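Local coordinates for putative phosphoribosyltransferase (PDB 5VOG), which probably acts as a metal-dependent phosphoribosyltransferase of the type I fold and binds the alarmone guanosine tetraphosphate (ppGpp), at residues Ala34-Asp39 with Gly98-Val103; Val129-Leu134 with Glu147-Phe152. One frame throughout, in Å; residues are numbered along the deposited sequence.

Contact 1. Residues Ala34-Asp39 with Gly98-Val103; sequences AGVKYD and GKNVLV
Tyr38 lays its ring across Asn100-Leu102, and the residues on either side of it, Lys37 and Asp39, are hydrogen-bonded to Asn100. The packed part is the ring. Leu102 CB sits over one face, toward the rim, a CH-pi contact 4.1 Å from CB to the Tyr38 ring centroid, while Val36 CG1 lies over the rim of the opposite face. An aromatic suits this place because its two faces take these aliphatic groups while its edge runs against the backbone of Val101, Tyr38 CE1 being 3.5 Å from Val101 O.

Beside it, three hydrogen bonds hold Asn100, the two it donates almost straight. Its ND2 reaches Lys37 O at 3.0 Å, with the oxygen almost in the amide plane of Asn100 although the nitrogen stands above the Lys37 carbonyl plane. The backbone answers in two directions: Asp39 N donates to Asn100 O (2.8 Å), and the short side chain of Asp39 carries OD2 across to Asn100 N (2.8 Å), which it accepts on its anti lone pair. Asn100 suits its position by offering both donor and acceptor, its OD1 taking the N-H of Thr128.

The loose side belongs to the lysines. Lys99 touches Asp39 OD2 through CB, 3.5 Å away, yet its NZ stays 5.1 Å from Asp39 OD1, too far for a salt bridge, though the opposite charges may attract weakly. Lys37 bends back to its own segment, NZ donating to Tyr38 O at 2.8 Å.

The loop leaving helix 17-33 is thus fastened, away from the ppGpp site, as it leads into strand 40-45, parallel to strand 101-105 in the core sheet of the phosphoribosyltransferase-like domain; Pro150 touches Tyr38, and Leu102 packs on Ala132 of strand 129-133.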
loop_
_atom_site.group_PDB
_atom_site.type_symbol
_atom_site.label_atom_id
_atom_site.label_comp_id
_atom_site.label_asym_id
_atom_site.label_seq_id
_atom_site.Cartn_x
_atom_site.Cartn_y
_atom_site.Cartn_z
ATOM N N ALA A 34 -15.394 -13.846 13.081
ATOM C CA ALA A 34 -15.936 -13.005 14.142
ATOM C C ALA A 34 -17.318 -12.452 13.822
ATOM O O ALA A 34 -17.975 -11.916 14.722
ATOM C CB ALA A 34 -14.978 -11.854 14.445
ATOM N N GLY A 35 -17.778 -12.556 12.580
ATOM C CA GLY A 35 -19.165 -12.286 12.266
ATOM C C GLY A 35 -19.514 -10.862 11.889
ATOM O O GLY A 35 -20.682 -10.599 11.572
ATOM N N VAL A 36 -18.563 -9.934 11.921
ATOM C CA VAL A 36 -18.786 -8.577 11.440
ATOM C C VAL A 36 -18.249 -8.497 10.019
ATOM O O VAL A 36 -17.073 -8.798 9.774
ATOM C CB VAL A 36 -18.108 -7.530 12.337
ATOM C CG1 VAL A 36 -18.250 -6.138 11.717
ATOM C CG2 VAL A 36 -18.694 -7.563 13.743
ATOM N N LYS A 37 -19.106 -8.107 9.080
ATOM C CA LYS A 37 -18.702 -7.923 7.689
ATOM C C LYS A 37 -18.216 -6.491 7.514
ATOM O O LYS A 37 -19.005 -5.545 7.605
ATOM C CB LYS A 37 -19.857 -8.228 6.739
ATOM C CG LYS A 37 -19.534 -7.941 5.268
ATOM C CD LYS A 37 -18.550 -8.958 4.698
ATOM C CE LYS A 37 -18.275 -8.716 3.218
ATOM N NZ LYS A 37 -17.469 -7.483 2.997
ATOM N N TYR A 38 -16.923 -6.327 7.263
ATOM C CA TYR A 38 -16.384 -4.995 7.056
ATOM C C TYR A 38 -16.637 -4.546 5.625
ATOM O O TYR A 38 -16.678 -5.354 4.691
ATOM C CB TYR A 38 -14.892 -4.956 7.408
ATOM C CG TYR A 38 -14.722 -5.052 8.903
ATOM C CD1 TYR A 38 -14.823 -3.922 9.702
ATOM C CD2 TYR A 38 -14.535 -6.283 9.521
ATOM C CE1 TYR A 38 -14.713 -4.010 11.083
ATOM C CE2 TYR A 38 -14.420 -6.382 10.889
ATOM C CZ TYR A 38 -14.511 -5.248 11.667
ATOM O OH TYR A 38 -14.403 -5.364 13.040
ATOM N N ASP A 39 -16.851 -3.240 5.474
ATOM C CA ASP A 39 -17.190 -2.639 4.194
ATOM C C ASP A 39 -15.996 -2.000 3.510
ATOM O O ASP A 39 -16.020 -1.831 2.284
ATOM C CB ASP A 39 -18.295 -1.597 4.397
ATOM C CG ASP A 39 -19.547 -2.202 4.995
ATOM O OD1 ASP A 39 -20.159 -3.063 4.325
ATOM O OD2 ASP A 39 -19.907 -1.844 6.142
ATOM N N GLY A 98 -21.864 5.347 8.430
ATOM C CA GLY A 98 -22.618 4.239 8.983
ATOM C C GLY A 98 -22.130 2.865 8.591
ATOM O O GLY A 98 -22.839 1.886 8.831
ATOM N N LYS A 99 -20.943 2.760 8.002
ATOM C CA LYS A 99 -20.396 1.488 7.556
ATOM C C LYS A 99 -19.388 0.950 8.567
ATOM O O LYS A 99 -18.999 1.622 9.523
ATOM C CB LYS A 99 -19.732 1.642 6.182
ATOM C CG LYS A 99 -20.681 2.077 5.081
ATOM C CD LYS A 99 -21.797 1.065 4.908
ATOM C CE LYS A 99 -22.722 1.427 3.758
ATOM N NZ LYS A 99 -23.781 0.392 3.579
ATOM N N ASN A 100 -18.960 -0.289 8.333
ATOM C CA ASN A 100 -17.956 -0.951 9.156
ATOM C C ASN A 100 -16.598 -0.803 8.483
ATOM O O ASN A 100 -16.442 -1.187 7.320
ATOM C CB ASN A 100 -18.288 -2.432 9.335
ATOM C CG ASN A 100 -19.613 -2.652 10.020
ATOM O OD1 ASN A 100 -20.004 -1.879 10.888
ATOM N ND2 ASN A 100 -20.316 -3.708 9.630
ATOM N N VAL A 101 -15.614 -0.269 9.205
ATOM C CA VAL A 101 -14.287 -0.053 8.633
ATOM C C VAL A 101 -13.242 -0.779 9.470
ATOM O O VAL A 101 -13.315 -0.804 10.705
ATOM C CB VAL A 101 -13.952 1.448 8.493
ATOM C CG1 VAL A 101 -14.894 2.111 7.477
ATOM C CG2 VAL A 101 -13.996 2.158 9.834
ATOM N N LEU A 102 -12.269 -1.378 8.782
ATOM C CA LEU A 102 -11.210 -2.182 9.390
ATOM C C LEU A 102 -9.890 -1.437 9.219
ATOM O O LEU A 102 -9.381 -1.312 8.099
ATOM C CB LEU A 102 -11.130 -3.565 8.741
ATOM C CG LEU A 102 -10.082 -4.508 9.329
ATOM C CD1 LEU A 102 -10.480 -4.904 10.756
ATOM C CD2 LEU A 102 -9.883 -5.736 8.444
ATOM N N VAL A 103 -9.332 -0.955 10.325
ATOM C CA VAL A 103 -8.034 -0.284 10.313
ATOM C C VAL A 103 -6.949 -1.352 10.228
ATOM O O VAL A 103 -7.001 -2.344 10.957
ATOM C CB VAL A 103 -7.881 0.581 11.577
ATOM C CG1 VAL A 103 -6.526 1.262 11.633
ATOM C CG2 VAL A 103 -9.027 1.606 11.668
#

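Contact 2. Residues Val129-Leu134 with Glu147-Phe152; sequences VGVAVL and EGIPYF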
loop_
_atom_site.group_PDB
_atom_site.type_symbol
_atom_site.label_atom_id
_atom_site.label_comp_id
_atom_site.label_asym_id
_atom_site.label_seq_id
_atom_site.Cartn_x
_atom_site.Cartn_y
_atom_site.Cartn_z
ATOM N N VAL A 129 -15.834 0.179 14.068
ATOM C CA VAL A 129 -14.417 0.334 13.756
ATOM C C VAL A 129 -13.683 -0.843 14.382
ATOM O O VAL A 129 -13.749 -1.040 15.600
ATOM C CB VAL A 129 -13.855 1.665 14.278
ATOM C CG1 VAL A 129 -12.362 1.773 13.959
ATOM C CG2 VAL A 129 -14.622 2.839 13.685
ATOM N N GLY A 130 -12.993 -1.630 13.550
ATOM C CA GLY A 130 -12.152 -2.706 14.018
ATOM C C GLY A 130 -10.704 -2.448 13.623
ATOM O O GLY A 130 -10.404 -1.549 12.828
ATOM N N VAL A 131 -9.799 -3.236 14.194
ATOM C CA VAL A 131 -8.387 -3.101 13.861
ATOM C C VAL A 131 -7.784 -4.479 13.631
ATOM O O VAL A 131 -8.089 -5.444 14.345
ATOM C CB VAL A 131 -7.614 -2.305 14.940
ATOM C CG1 VAL A 131 -7.555 -3.058 16.242
ATOM C CG2 VAL A 131 -6.212 -1.954 14.452
ATOM N N ALA A 132 -6.958 -4.573 12.590
ATOM C CA ALA A 132 -6.263 -5.795 12.211
ATOM C C ALA A 132 -4.793 -5.466 12.013
ATOM O O ALA A 132 -4.460 -4.557 11.244
ATOM C CB ALA A 132 -6.843 -6.382 10.919
ATOM N N VAL A 133 -3.911 -6.181 12.705
ATOM C CA VAL A 133 -2.475 -5.980 12.563
ATOM C C VAL A 133 -1.830 -7.300 12.176
ATOM O O VAL A 133 -2.270 -8.375 12.596
ATOM C CB VAL A 133 -1.820 -5.409 13.837
ATOM C CG1 VAL A 133 -2.234 -3.981 14.045
ATOM C CG2 VAL A 133 -2.178 -6.252 15.060
ATOM N N LEU A 134 -0.792 -7.214 11.346
ATOM C CA LEU A 134 -0.088 -8.415 10.919
ATOM C C LEU A 134 0.605 -9.095 12.097
ATOM O O LEU A 134 0.411 -10.297 12.340
ATOM C CB LEU A 134 0.912 -8.045 9.819
ATOM C CG LEU A 134 2.000 -9.046 9.421
ATOM C CD1 LEU A 134 1.408 -10.323 8.846
ATOM C CD2 LEU A 134 2.935 -8.393 8.403
ATOM N N GLU A 147 -12.391 1.265 23.963
ATOM C CA GLU A 147 -13.372 0.237 24.268
ATOM C C GLU A 147 -14.282 -0.019 23.076
ATOM O O GLU A 147 -14.643 0.903 22.339
ATOM C CB GLU A 147 -14.206 0.650 25.479
ATOM C CG GLU A 147 -13.471 0.510 26.791
ATOM C CD GLU A 147 -13.087 -0.925 27.070
ATOM O OE1 GLU A 147 -13.978 -1.800 27.019
ATOM O OE2 GLU A 147 -11.892 -1.182 27.326
ATOM N N GLY A 148 -14.645 -1.286 22.887
ATOM C CA GLY A 148 -15.597 -1.659 21.863
ATOM C C GLY A 148 -15.040 -1.789 20.465
ATOM O O GLY A 148 -15.824 -1.874 19.512
ATOM N N ILE A 149 -13.722 -1.802 20.305
ATOM C CA ILE A 149 -13.092 -1.955 18.994
ATOM C C ILE A 149 -12.613 -3.396 18.858
ATOM O O ILE A 149 -11.718 -3.818 19.608
ATOM C CB ILE A 149 -11.940 -0.958 18.807
ATOM C CG1 ILE A 149 -12.479 0.475 18.758
ATOM C CG2 ILE A 149 -11.148 -1.279 17.542
ATOM C CD1 ILE A 149 -11.411 1.518 18.510
ATOM N N PRO A 150 -13.188 -4.188 17.952
ATOM C CA PRO A 150 -12.667 -5.540 17.722
ATOM C C PRO A 150 -11.215 -5.486 17.272
ATOM O O PRO A 150 -10.817 -4.619 16.494
ATOM C CB PRO A 150 -13.579 -6.094 16.620
ATOM C CG PRO A 150 -14.833 -5.280 16.718
ATOM C CD PRO A 150 -14.396 -3.912 17.157
ATOM N N TYR A 151 -10.423 -6.424 17.770
ATOM C CA TYR A 151 -8.992 -6.470 17.516
ATOM C C TYR A 151 -8.598 -7.851 17.012
ATOM O O TYR A 151 -8.991 -8.873 17.586
ATOM C CB TYR A 151 -8.207 -6.123 18.790
ATOM C CG TYR A 151 -6.698 -6.254 18.682
ATOM C CD1 TYR A 151 -5.892 -5.132 18.539
ATOM C CD2 TYR A 151 -6.077 -7.499 18.763
ATOM C CE1 TYR A 151 -4.512 -5.250 18.448
ATOM C CE2 TYR A 151 -4.707 -7.627 18.667
ATOM C CZ TYR A 151 -3.929 -6.501 18.526
ATOM O OH TYR A 151 -2.564 -6.644 18.445
ATOM N N PHE A 152 -7.780 -7.868 15.958
ATOM C CA PHE A 152 -7.265 -9.100 15.381
ATOM C C PHE A 152 -5.787 -8.924 15.076
ATOM O O PHE A 152 -5.380 -7.898 14.534
ATOM C CB PHE A 152 -8.003 -9.474 14.086
ATOM C CG PHE A 152 -9.498 -9.514 14.231
ATOM C CD1 PHE A 152 -10.144 -10.688 14.592
ATOM C CD2 PHE A 152 -10.256 -8.378 14.002
ATOM C CE1 PHE A 152 -11.527 -10.725 14.733
ATOM C CE2 PHE A 152 -11.635 -8.404 14.134
ATOM C CZ PHE A 152 -12.273 -9.580 14.503
HETATM O O HOH W 1 -16.272 -0.211 16.901
#
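Val131 and Tyr151 stand side by side on one face of a parallel strand pair in the core sheet, and Ala132 and Phe152 on the other. The main bump is Val131 CG1, held between its backbone N and carbonyl carbon (chi1 67°); it fits between Tyr151 CD1, 3.5 Å away, and Ile149 CG2, 4.2 Å away. In the conformer given, Val133 CG2 meets Tyr151 OH obliquely at 3.4 Å, and the Val133 side chain is about 5 Å from bound ppGpp.

At the other end the bare CA of Gly130 lies 3.4 Å from Pro150 O, with the Phe152 ring near the side where a side chain would stand. Pro150 has no N-H to give Val129 O; its CD lies there instead, 3.3 Å away. Phe152 turns the edge of its ring to Val131 O, while small Ala132 beside it adds little bulk.

The pairing starts with Pro150 O, which accepts from Val131 N; Phe152 N to Val131 O and Val133 N to Phe152 O follow, each 2.9 Å. A water bridges Val129 N and Gly148 O beyond the paired part. Main-chain pairing therefore sets the register, apolar groups pack on both faces, and the Tyr151 hydroxyl is satisfied by Asp108.

Overall arrangement
From the N terminus, helix 17-33 runs into the loop 34-39, and contact 1 closes a long excursion through strands 40-45, 63-75 and 78-85 when the chain returns at 98-103. Helix 112-121 then carries it to strand 129-133, and contact 2 closes a much shorter loop at 147-152. The two closures follow in series, neither nested nor crossed. They meet in the central sheet, where strands 101-105 and 129-133 are neighbours: Val103 N with Gly130 O and Val103 O with Ala132 N probably form hydrogen bonds. Phe152 also touches Ala34, joining the end of contact 2 to the beginning of contact 1 beside helix 17-33.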